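Local coordinates for phosphodiesterase (Salpingoeca rosetta, PDB 7D7P), which is an all-helical phosphodiesterase of the HD superfamily whose metal site holds a zinc ion beside a magnesium ion, at residues Leu51-Phe56 against His117-Leu122; Trp93-Val97 against Ile141-Ser145; His111-Val115 against Leu256-His262. All coordinates share one frame; numbering follows the deposited sequence.

Contact 1. Residues Leu51-Phe56 against His117-Leu122; sequences LFTWDF and HTTYLL
In the all-helical phosphodiesterase fold, the loop between helix 43-47 and helix 63-76 crosses helix 109-126, and Leu51-Phe56, closing in a type I beta turn from Thr53 to Phe56, covers His117, Tyr120 and Leu121. His117 is the polar anchor. Its NE2 gives its hydrogen to Leu51 O at 2.9 Å; the acceptor lies close to the imidazole plane and the C=O...N angle is 165°, so the bond runs almost straight off the carbonyl. Thr53 O comes up to the same ring edge, 3.2 Å from CE1. Over one face of the imidazole lies Phe56 in a face-to-face stack, centroids 4.2 Å apart with the planes turned by 29°, while Tyr120 CD2 sits over the opposite face toward the rim. Held at its edge and on both faces, the imidazole has little freedom to rotate. A chi1 of -175° sets CG opposite the backbone N of His117 and carries the ring off the helix into the curve of the loop.

One helical turn on, Leu121 serves two aromatic rings. CD2 rests centrally over the Phe52 ring, 3.6 Å from its centroid, whereas CD1 and CB lie against one face of the Trp54 indole, CB 3.9 Å from the centroid of the six-membered ring. Leu122 CD2 meets that indole at its edge, near CH2, and Phe336 adds an edge-to-face partner from outside the two segments. Phe52 in turn directs its edge toward the face of Tyr120, an offset edge-to-face pair. At the start of the loop segment, Leu51 CD2 sits over the face of the Tyr120 ring, 3.6 Å from Tyr120 CZ, and Tyr120 OH lies in the plane of the Phe52 ring, 3.6 Å from Phe52 CD2.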
loop_
_atom_site.group_PDB
_atom_site.type_symbol
_atom_site.label_atom_id
_atom_site.label_comp_id
_atom_site.label_asym_id
_atom_site.label_seq_id
_atom_site.Cartn_x
_atom_site.Cartn_y
_atom_site.Cartn_z
ATOM N N LEU A 51 10.512 8.025 32.338
ATOM C CA LEU A 51 11.261 7.307 31.315
ATOM C C LEU A 51 10.352 6.699 30.254
ATOM O O LEU A 51 10.803 6.472 29.126
ATOM C CB LEU A 51 12.107 6.211 31.971
ATOM C CG LEU A 51 13.075 5.406 31.100
ATOM C CD1 LEU A 51 14.233 6.275 30.640
ATOM C CD2 LEU A 51 13.583 4.184 31.855
ATOM N N PHE A 52 9.089 6.436 30.582
ATOM C CA PHE A 52 8.170 5.764 29.664
ATOM C C PHE A 52 7.530 6.803 28.750
ATOM O O PHE A 52 6.522 7.426 29.086
ATOM C CB PHE A 52 7.117 4.978 30.437
ATOM C CG PHE A 52 6.486 3.867 29.644
ATOM C CD1 PHE A 52 5.352 4.096 28.884
ATOM C CD2 PHE A 52 7.033 2.596 29.654
ATOM C CE1 PHE A 52 4.772 3.077 28.149
ATOM C CE2 PHE A 52 6.459 1.573 28.923
ATOM C CZ PHE A 52 5.327 1.813 28.170
ATOM N N THR A 53 8.122 6.989 27.571
ATOM C CA THR A 53 7.573 7.910 26.580
ATOM C C THR A 53 7.951 7.419 25.190
ATOM O O THR A 53 9.134 7.223 24.895
ATOM C CB THR A 53 8.071 9.344 26.806
ATOM O OG1 THR A 53 7.796 10.141 25.647
ATOM C CG2 THR A 53 9.568 9.370 27.098
ATOM N N TRP A 54 6.941 7.212 24.344
ATOM C CA TRP A 54 7.168 6.759 22.978
ATOM C C TRP A 54 7.735 7.850 22.080
ATOM O O TRP A 54 8.153 7.549 20.956
ATOM C CB TRP A 54 5.863 6.219 22.386
ATOM C CG TRP A 54 5.400 4.943 23.024
ATOM C CD1 TRP A 54 4.614 4.818 24.132
ATOM C CD2 TRP A 54 5.700 3.609 22.594
ATOM N NE1 TRP A 54 4.404 3.489 24.417
ATOM C CE2 TRP A 54 5.061 2.727 23.488
ATOM C CE3 TRP A 54 6.451 3.076 21.541
ATOM C CZ2 TRP A 54 5.148 1.341 23.360
ATOM C CZ3 TRP A 54 6.534 1.700 21.414
ATOM C CH2 TRP A 54 5.886 0.849 22.318
ATOM N N ASP A 55 7.762 9.097 22.542
ATOM C CA ASP A 55 8.318 10.211 21.786
ATOM C C ASP A 55 9.820 10.372 21.991
ATOM O O ASP A 55 10.396 11.349 21.498
ATOM C CB ASP A 55 7.608 11.512 22.167
ATOM C CG ASP A 55 6.186 11.581 21.640
ATOM O OD1 ASP A 55 5.741 10.617 20.979
ATOM O OD2 ASP A 55 5.514 12.603 21.889
ATOM N N PHE A 56 10.461 9.441 22.696
ATOM C CA PHE A 56 11.883 9.564 22.994
ATOM C C PHE A 56 12.711 9.584 21.715
ATOM O O PHE A 56 12.502 8.773 20.807
ATOM C CB PHE A 56 12.332 8.413 23.898
ATOM C CG PHE A 56 13.821 8.332 24.086
ATOM C CD1 PHE A 56 14.464 9.154 24.995
ATOM C CD2 PHE A 56 14.577 7.433 23.350
ATOM C CE1 PHE A 56 15.835 9.082 25.169
ATOM C CE2 PHE A 56 15.948 7.357 23.519
ATOM C CZ PHE A 56 16.577 8.184 24.430
ATOM N N HIS A 117 15.964 1.793 24.295
ATOM C CA HIS A 117 14.798 2.414 24.917
ATOM C C HIS A 117 13.499 1.882 24.324
ATOM O O HIS A 117 12.527 1.649 25.053
ATOM C CB HIS A 117 14.872 3.933 24.772
ATOM C CG HIS A 117 13.776 4.658 25.487
ATOM N ND1 HIS A 117 12.571 4.961 24.890
ATOM C CD2 HIS A 117 13.700 5.137 26.752
ATOM C CE1 HIS A 117 11.800 5.596 25.757
ATOM N NE2 HIS A 117 12.462 5.715 26.894
ATOM N N THR A 118 13.460 1.688 23.005
ATOM C CA THR A 118 12.256 1.158 22.370
ATOM C C THR A 118 12.008 -0.288 22.784
ATOM O O THR A 118 10.854 -0.705 22.936
ATOM C CB THR A 118 12.374 1.277 20.850
ATOM O OG1 THR A 118 12.700 2.630 20.503
ATOM C CG2 THR A 118 11.066 0.881 20.169
ATOM N N THR A 119 13.079 -1.067 22.967
ATOM C CA THR A 119 12.927 -2.422 23.491
ATOM C C THR A 119 12.358 -2.396 24.903
ATOM O O THR A 119 11.523 -3.234 25.264
ATOM C CB THR A 119 14.271 -3.151 23.471
ATOM O OG1 THR A 119 14.759 -3.226 22.125
ATOM C CG2 THR A 119 14.127 -4.564 24.031
ATOM N N TYR A 120 12.794 -1.429 25.712
ATOM C CA TYR A 120 12.250 -1.278 27.056
ATOM C C TYR A 120 10.765 -0.933 27.012
ATOM O O TYR A 120 9.987 -1.393 27.856
ATOM C CB TYR A 120 13.053 -0.216 27.807
ATOM C CG TYR A 120 12.268 0.653 28.761
ATOM C CD1 TYR A 120 11.977 0.220 30.048
ATOM C CD2 TYR A 120 11.850 1.923 28.385
ATOM C CE1 TYR A 120 11.273 1.020 30.927
ATOM C CE2 TYR A 120 11.145 2.727 29.256
ATOM C CZ TYR A 120 10.860 2.274 30.525
ATOM O OH TYR A 120 10.160 3.080 31.394
ATOM N N LEU A 121 10.348 -0.137 26.023
ATOM C CA LEU A 121 8.930 0.185 25.887
ATOM C C LEU A 121 8.129 -1.033 25.442
ATOM O O LEU A 121 7.036 -1.287 25.961
ATOM C CB LEU A 121 8.738 1.337 24.900
ATOM C CG LEU A 121 9.300 2.714 25.268
ATOM C CD1 LEU A 121 9.203 3.657 24.077
ATOM C CD2 LEU A 121 8.581 3.299 26.474
ATOM N N LEU A 122 8.661 -1.801 24.487
ATOM C CA LEU A 122 7.919 -2.935 23.942
ATOM C C LEU A 122 7.774 -4.054 24.967
ATOM O O LEU A 122 6.696 -4.645 25.097
ATOM C CB LEU A 122 8.609 -3.449 22.678
ATOM C CG LEU A 122 8.530 -2.547 21.444
ATOM C CD1 LEU A 122 9.540 -2.982 20.395
ATOM C CD2 LEU A 122 7.124 -2.554 20.866
#

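Contact 2. Residues Trp93-Val97 against Ile141-Ser145; sequences WLQKV and IAALS
Trp93 meets Ile141, Leu144 and Ser145 across two helices that run in roughly the same direction, 31° apart, with the axes of these short segments 11.5 Å apart at closest approach. So wide a gap takes large side chains to bridge, and most of the contact is apolar. The benzo end of the indole reaches the second helix with CZ2 3.9 Å from Ile141 CG2 and CH2 3.8 Å from Leu144 CD2; both methyls approach obliquely. With CG anti to the backbone N (chi1 169°), Trp93 projects toward its neighbour, and Val97 CG2, one turn further along the same helix, packs against one indole face near the rim. The tightest spot is between Leu94 CD2 and Leu144 CD2, 3.5 Å apart, closer than methyls usually settle. Leu144 chi1 (-146°) is also well off a staggered value, which suggests some strain. Val97 CG1 adds a looser touch on Leu144 O.

The polar link passes through a water. Trp93 NE1 donates to it at 3.0 Å, in the plane of the indole, and the water donates to Ser145 OG at 2.9 Å. Ser145 OG passes its own hydrogen to Ile141 O at 2.9 Å, approaching from outside the carbonyl plane. Ile141 O also takes Ser145 N, so two bonds grip this oxygen, and the buried hydroxyl is used as both donor and acceptor.

Ser145 immediately precedes the zinc ligands His146 and Asp147, the paired histidine and aspartate for which the HD superfamily is named; helix 87-99 thus packs against the helix leading into that HD motif.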
loop_
_atom_site.group_PDB
_atom_site.type_symbol
_atom_site.label_atom_id
_atom_site.label_comp_id
_atom_site.label_asym_id
_atom_site.label_seq_id
_atom_site.Cartn_x
_atom_site.Cartn_y
_atom_site.Cartn_z
ATOM N N TRP A 93 31.080 -0.863 31.204
ATOM C CA TRP A 93 30.580 -1.559 30.022
ATOM C C TRP A 93 29.879 -0.593 29.072
ATOM O O TRP A 93 30.106 -0.632 27.856
ATOM C CB TRP A 93 29.642 -2.689 30.450
ATOM C CG TRP A 93 28.870 -3.320 29.331
ATOM C CD1 TRP A 93 29.329 -4.240 28.434
ATOM C CD2 TRP A 93 27.494 -3.089 29.001
ATOM N NE1 TRP A 93 28.326 -4.591 27.561
ATOM C CE2 TRP A 93 27.191 -3.898 27.888
ATOM C CE3 TRP A 93 26.492 -2.273 29.537
ATOM C CZ2 TRP A 93 25.926 -3.916 27.300
ATOM C CZ3 TRP A 93 25.235 -2.292 28.952
ATOM C CH2 TRP A 93 24.965 -3.109 27.846
ATOM N N LEU A 94 29.035 0.291 29.611
ATOM C CA LEU A 94 28.370 1.295 28.785
ATOM C C LEU A 94 29.380 2.140 28.019
ATOM O O LEU A 94 29.205 2.399 26.822
ATOM C CB LEU A 94 27.484 2.186 29.655
ATOM C CG LEU A 94 26.153 1.597 30.113
ATOM C CD1 LEU A 94 25.428 2.561 31.041
ATOM C CD2 LEU A 94 25.300 1.271 28.909
ATOM N N GLN A 95 30.441 2.582 28.696
ATOM C CA GLN A 95 31.475 3.367 28.029
ATOM C C GLN A 95 32.149 2.568 26.920
ATOM O O GLN A 95 32.352 3.079 25.813
ATOM C CB GLN A 95 32.507 3.839 29.054
ATOM C CG GLN A 95 33.667 4.618 28.461
ATOM C CD GLN A 95 34.675 5.045 29.512
ATOM O OE1 GLN A 95 35.009 4.281 30.417
ATOM N NE2 GLN A 95 35.155 6.279 29.404
ATOM N N LYS A 96 32.501 1.309 27.198
ATOM C CA LYS A 96 33.158 0.493 26.182
ATOM C C LYS A 96 32.234 0.216 25.001
ATOM O O LYS A 96 32.701 0.141 23.860
ATOM C CB LYS A 96 33.649 -0.819 26.794
ATOM C CG LYS A 96 34.458 -1.684 25.839
ATOM C CD LYS A 96 35.743 -0.994 25.405
ATOM C CE LYS A 96 36.615 -1.923 24.570
ATOM N NZ LYS A 96 37.997 -1.390 24.395
ATOM N N VAL A 97 30.929 0.074 25.248
ATOM C CA VAL A 97 29.977 -0.085 24.149
ATOM C C VAL A 97 30.001 1.144 23.248
ATOM O O VAL A 97 30.054 1.033 22.017
ATOM C CB VAL A 97 28.561 -0.357 24.693
ATOM C CG1 VAL A 97 27.536 -0.261 23.570
ATOM C CG2 VAL A 97 28.496 -1.731 25.345
ATOM N N ILE A 141 21.049 -6.013 26.850
ATOM C CA ILE A 141 22.404 -6.080 26.308
ATOM C C ILE A 141 22.368 -6.208 24.790
ATOM O O ILE A 141 23.125 -5.537 24.079
ATOM C CB ILE A 141 23.179 -7.242 26.956
ATOM C CG1 ILE A 141 23.339 -7.008 28.460
ATOM C CG2 ILE A 141 24.537 -7.423 26.288
ATOM C CD1 ILE A 141 23.908 -8.201 29.207
ATOM N N ALA A 142 21.486 -7.066 24.270
ATOM C CA ALA A 142 21.418 -7.277 22.827
ATOM C C ALA A 142 21.025 -6.001 22.094
ATOM O O ALA A 142 21.586 -5.688 21.037
ATOM C CB ALA A 142 20.432 -8.400 22.507
ATOM N N ALA A 143 20.060 -5.252 22.637
ATOM C CA ALA A 143 19.591 -4.041 21.966
ATOM C C ALA A 143 20.699 -2.999 21.863
ATOM O O ALA A 143 20.860 -2.353 20.820
ATOM C CB ALA A 143 18.383 -3.465 22.705
ATOM N N LEU A 144 21.471 -2.822 22.934
ATOM C CA LEU A 144 22.536 -1.825 22.917
ATOM C C LEU A 144 23.722 -2.273 22.072
ATOM O O LEU A 144 24.457 -1.432 21.543
ATOM C CB LEU A 144 22.988 -1.531 24.347
ATOM C CG LEU A 144 23.439 -0.117 24.703
ATOM C CD1 LEU A 144 22.529 0.941 24.102
ATOM C CD2 LEU A 144 23.473 0.009 26.211
ATOM N N SER A 145 23.913 -3.582 21.922
ATOM C CA SER A 145 25.064 -4.148 21.233
ATOM C C SER A 145 24.770 -4.547 19.793
ATOM O O SER A 145 25.672 -5.039 19.108
ATOM C CB SER A 145 25.568 -5.380 21.996
ATOM O OG SER A 145 25.884 -5.071 23.342
HETATM O O HOH W 1 28.165 -5.954 24.898
#

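Contact 3. Residues His111-Val115 against Leu256-His262; sequences HAVMV and LHTADLH. With ZN (zinc ion), chain G.
Val115 and Ala259 mark the tight side of this contact, where the helices approach with CA atoms 5.3 Å apart, their directions differing by 133°. The small Ala259 side chain permits this approach: Val115 CG1 lies 3.8 Å from Leu256 CD1 and also touches Ala259 CB, while CG2 turns to Ala259 O and to the edge of His262. Met114 covers one face of the His262 imidazole, its CB offset toward the rim and its bent chain bringing Met114 CE near His262 ND1.

Both helices supply the metal site of the HD-type phosphodiesterase fold. His111 NE2 and Asp260 OD1 each bind zinc at 2.3 Å, with ring and carboxylate planes 39° apart, and His146 and Asp147 complete the protein ligands. His262 is second shell: its NE2 accepts from His111 ND1 at 3.0 Å, near the plane of both rings though bent (138°), which helps fix the rotation of the zinc-binding imidazole.

Toward the metal the packing gives way to water. Zinc carries two waters, at 2.5 Å and 2.4 Å; the first of these also donates to Asp260 OD2, at 2.6 Å, while OD1 binds the metal.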
loop_
_atom_site.group_PDB
_atom_site.type_symbol
_atom_site.label_atom_id
_atom_site.label_comp_id
_atom_site.label_asym_id
_atom_site.label_seq_id
_atom_site.Cartn_x
_atom_site.Cartn_y
_atom_site.Cartn_z
ATOM N N HIS A 111 21.647 5.579 17.842
ATOM C CA HIS A 111 20.751 4.546 17.328
ATOM C C HIS A 111 20.665 3.368 18.294
ATOM O O HIS A 111 19.585 2.803 18.502
ATOM C CB HIS A 111 21.222 4.075 15.952
ATOM C CG HIS A 111 20.494 2.871 15.441
ATOM N ND1 HIS A 111 19.127 2.845 15.269
ATOM C CD2 HIS A 111 20.942 1.650 15.063
ATOM C CE1 HIS A 111 18.763 1.662 14.808
ATOM N NE2 HIS A 111 19.845 0.917 14.674
ATOM N N ALA A 112 21.796 2.985 18.890
ATOM C CA ALA A 112 21.791 1.897 19.863
ATOM C C ALA A 112 20.915 2.233 21.065
ATOM O O ALA A 112 20.149 1.385 21.538
ATOM C CB ALA A 112 23.218 1.586 20.312
ATOM N N VAL A 113 21.015 3.463 21.575
ATOM C CA VAL A 113 20.194 3.859 22.717
ATOM C C VAL A 113 18.721 3.894 22.329
ATOM O O VAL A 113 17.847 3.525 23.124
ATOM C CB VAL A 113 20.669 5.215 23.272
ATOM C CG1 VAL A 113 19.809 5.643 24.458
ATOM C CG2 VAL A 113 22.134 5.137 23.670
ATOM N N MET A 114 18.426 4.332 21.102
ATOM C CA MET A 114 17.050 4.318 20.609
ATOM C C MET A 114 16.476 2.906 20.602
ATOM O O MET A 114 15.311 2.699 20.961
ATOM C CB MET A 114 16.992 4.918 19.202
ATOM C CG MET A 114 17.083 6.433 19.163
ATOM S SD MET A 114 15.539 7.208 19.665
ATOM C CE MET A 114 14.656 7.285 18.104
ATOM N N VAL A 115 17.274 1.922 20.188
ATOM C CA VAL A 115 16.782 0.550 20.144
ATOM C C VAL A 115 16.667 -0.020 21.553
ATOM O O VAL A 115 15.745 -0.789 21.854
ATOM C CB VAL A 115 17.689 -0.308 19.242
ATOM C CG1 VAL A 115 17.277 -1.776 19.288
ATOM C CG2 VAL A 115 17.632 0.211 17.818
ATOM N N LEU A 256 12.722 -7.323 19.155
ATOM C CA LEU A 256 13.952 -6.566 18.931
ATOM C C LEU A 256 14.026 -6.053 17.498
ATOM O O LEU A 256 14.494 -4.933 17.257
ATOM C CB LEU A 256 15.182 -7.416 19.252
ATOM C CG LEU A 256 16.502 -6.653 19.059
ATOM C CD1 LEU A 256 16.590 -5.483 20.033
ATOM C CD2 LEU A 256 17.726 -7.555 19.188
ATOM N N HIS A 257 13.578 -6.860 16.535
ATOM C CA HIS A 257 13.500 -6.389 15.156
ATOM C C HIS A 257 12.537 -5.215 15.039
ATOM O O HIS A 257 12.790 -4.265 14.287
ATOM C CB HIS A 257 13.080 -7.535 14.234
ATOM C CG HIS A 257 12.924 -7.135 12.801
ATOM N ND1 HIS A 257 13.935 -6.537 12.080
ATOM C CD2 HIS A 257 11.877 -7.255 11.950
ATOM C CE1 HIS A 257 13.518 -6.301 10.849
ATOM N NE2 HIS A 257 12.272 -6.728 10.744
ATOM N N THR A 258 11.429 -5.258 15.789
ATOM C CA THR A 258 10.501 -4.131 15.818
ATOM C C THR A 258 11.182 -2.870 16.338
ATOM O O THR A 258 11.016 -1.786 15.766
ATOM C CB THR A 258 9.283 -4.469 16.681
ATOM O OG1 THR A 258 8.674 -5.675 16.209
ATOM C CG2 THR A 258 8.262 -3.334 16.636
ATOM N N ALA A 259 11.954 -2.990 17.423
ATOM C CA ALA A 259 12.615 -1.817 17.985
ATOM C C ALA A 259 13.719 -1.301 17.073
ATOM O O ALA A 259 14.008 -0.099 17.074
ATOM C CB ALA A 259 13.178 -2.134 19.370
ATOM N N ASP A 260 14.346 -2.187 16.294
ATOM C CA ASP A 260 15.376 -1.756 15.356
ATOM C C ASP A 260 14.803 -0.810 14.307
ATOM O O ASP A 260 15.455 0.164 13.914
ATOM C CB ASP A 260 16.021 -2.972 14.691
ATOM C CG ASP A 260 17.323 -2.632 13.989
ATOM O OD1 ASP A 260 17.873 -1.545 14.253
ATOM O OD2 ASP A 260 17.798 -3.451 13.171
ATOM N N LEU A 261 13.584 -1.080 13.846
ATOM C CA LEU A 261 12.919 -0.234 12.856
ATOM C C LEU A 261 12.065 0.828 13.552
ATOM O O LEU A 261 10.845 0.889 13.403
ATOM C CB LEU A 261 12.082 -1.089 11.912
ATOM C CG LEU A 261 12.790 -2.256 11.219
ATOM C CD1 LEU A 261 11.823 -3.025 10.327
ATOM C CD2 LEU A 261 13.987 -1.763 10.421
ATOM N N HIS A 262 12.738 1.679 14.329
ATOM C CA HIS A 262 12.044 2.664 15.151
ATOM C C HIS A 262 11.640 3.920 14.389
ATOM O O HIS A 262 10.815 4.686 14.899
ATOM C CB HIS A 262 12.911 3.054 16.355
ATOM C CG HIS A 262 14.268 3.574 15.988
ATOM N ND1 HIS A 262 14.462 4.803 15.395
ATOM C CD2 HIS A 262 15.500 3.030 16.137
ATOM C CE1 HIS A 262 15.755 4.993 15.190
ATOM N NE2 HIS A 262 16.406 3.931 15.631
HETATM ZN ZN ZN G . 20.106 -1.230 14.044
HETATM O O HOH W 2 20.356 -3.445 12.931
HETATM O O HOH W 3 19.739 -0.494 11.814
#

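Overall arrangement
Helix 109-126 carries one side of contacts 1 and 3 and packs against contact 2: His117-Leu122 of contact 1 follows His111-Val115 of contact 3 one residue later on the same helix, and the centres of these two contacts are about 10 Å apart. Thr119 is the shared neighbour, its OG1 3.7 Å from Ala143 CB of contact 2 and 3.4 Å from Ala259 CB of contact 3. Contacts 2 and 3, with centres about 13 Å apart, also meet where Leu144 O lies 3.5 Å from Ala112 CB. Only contact 3 holds zinc ligands; the Ser145 side chain in contact 2 is about 10 Å from the zinc, and that of Leu122 in contact 1 about 12 Å.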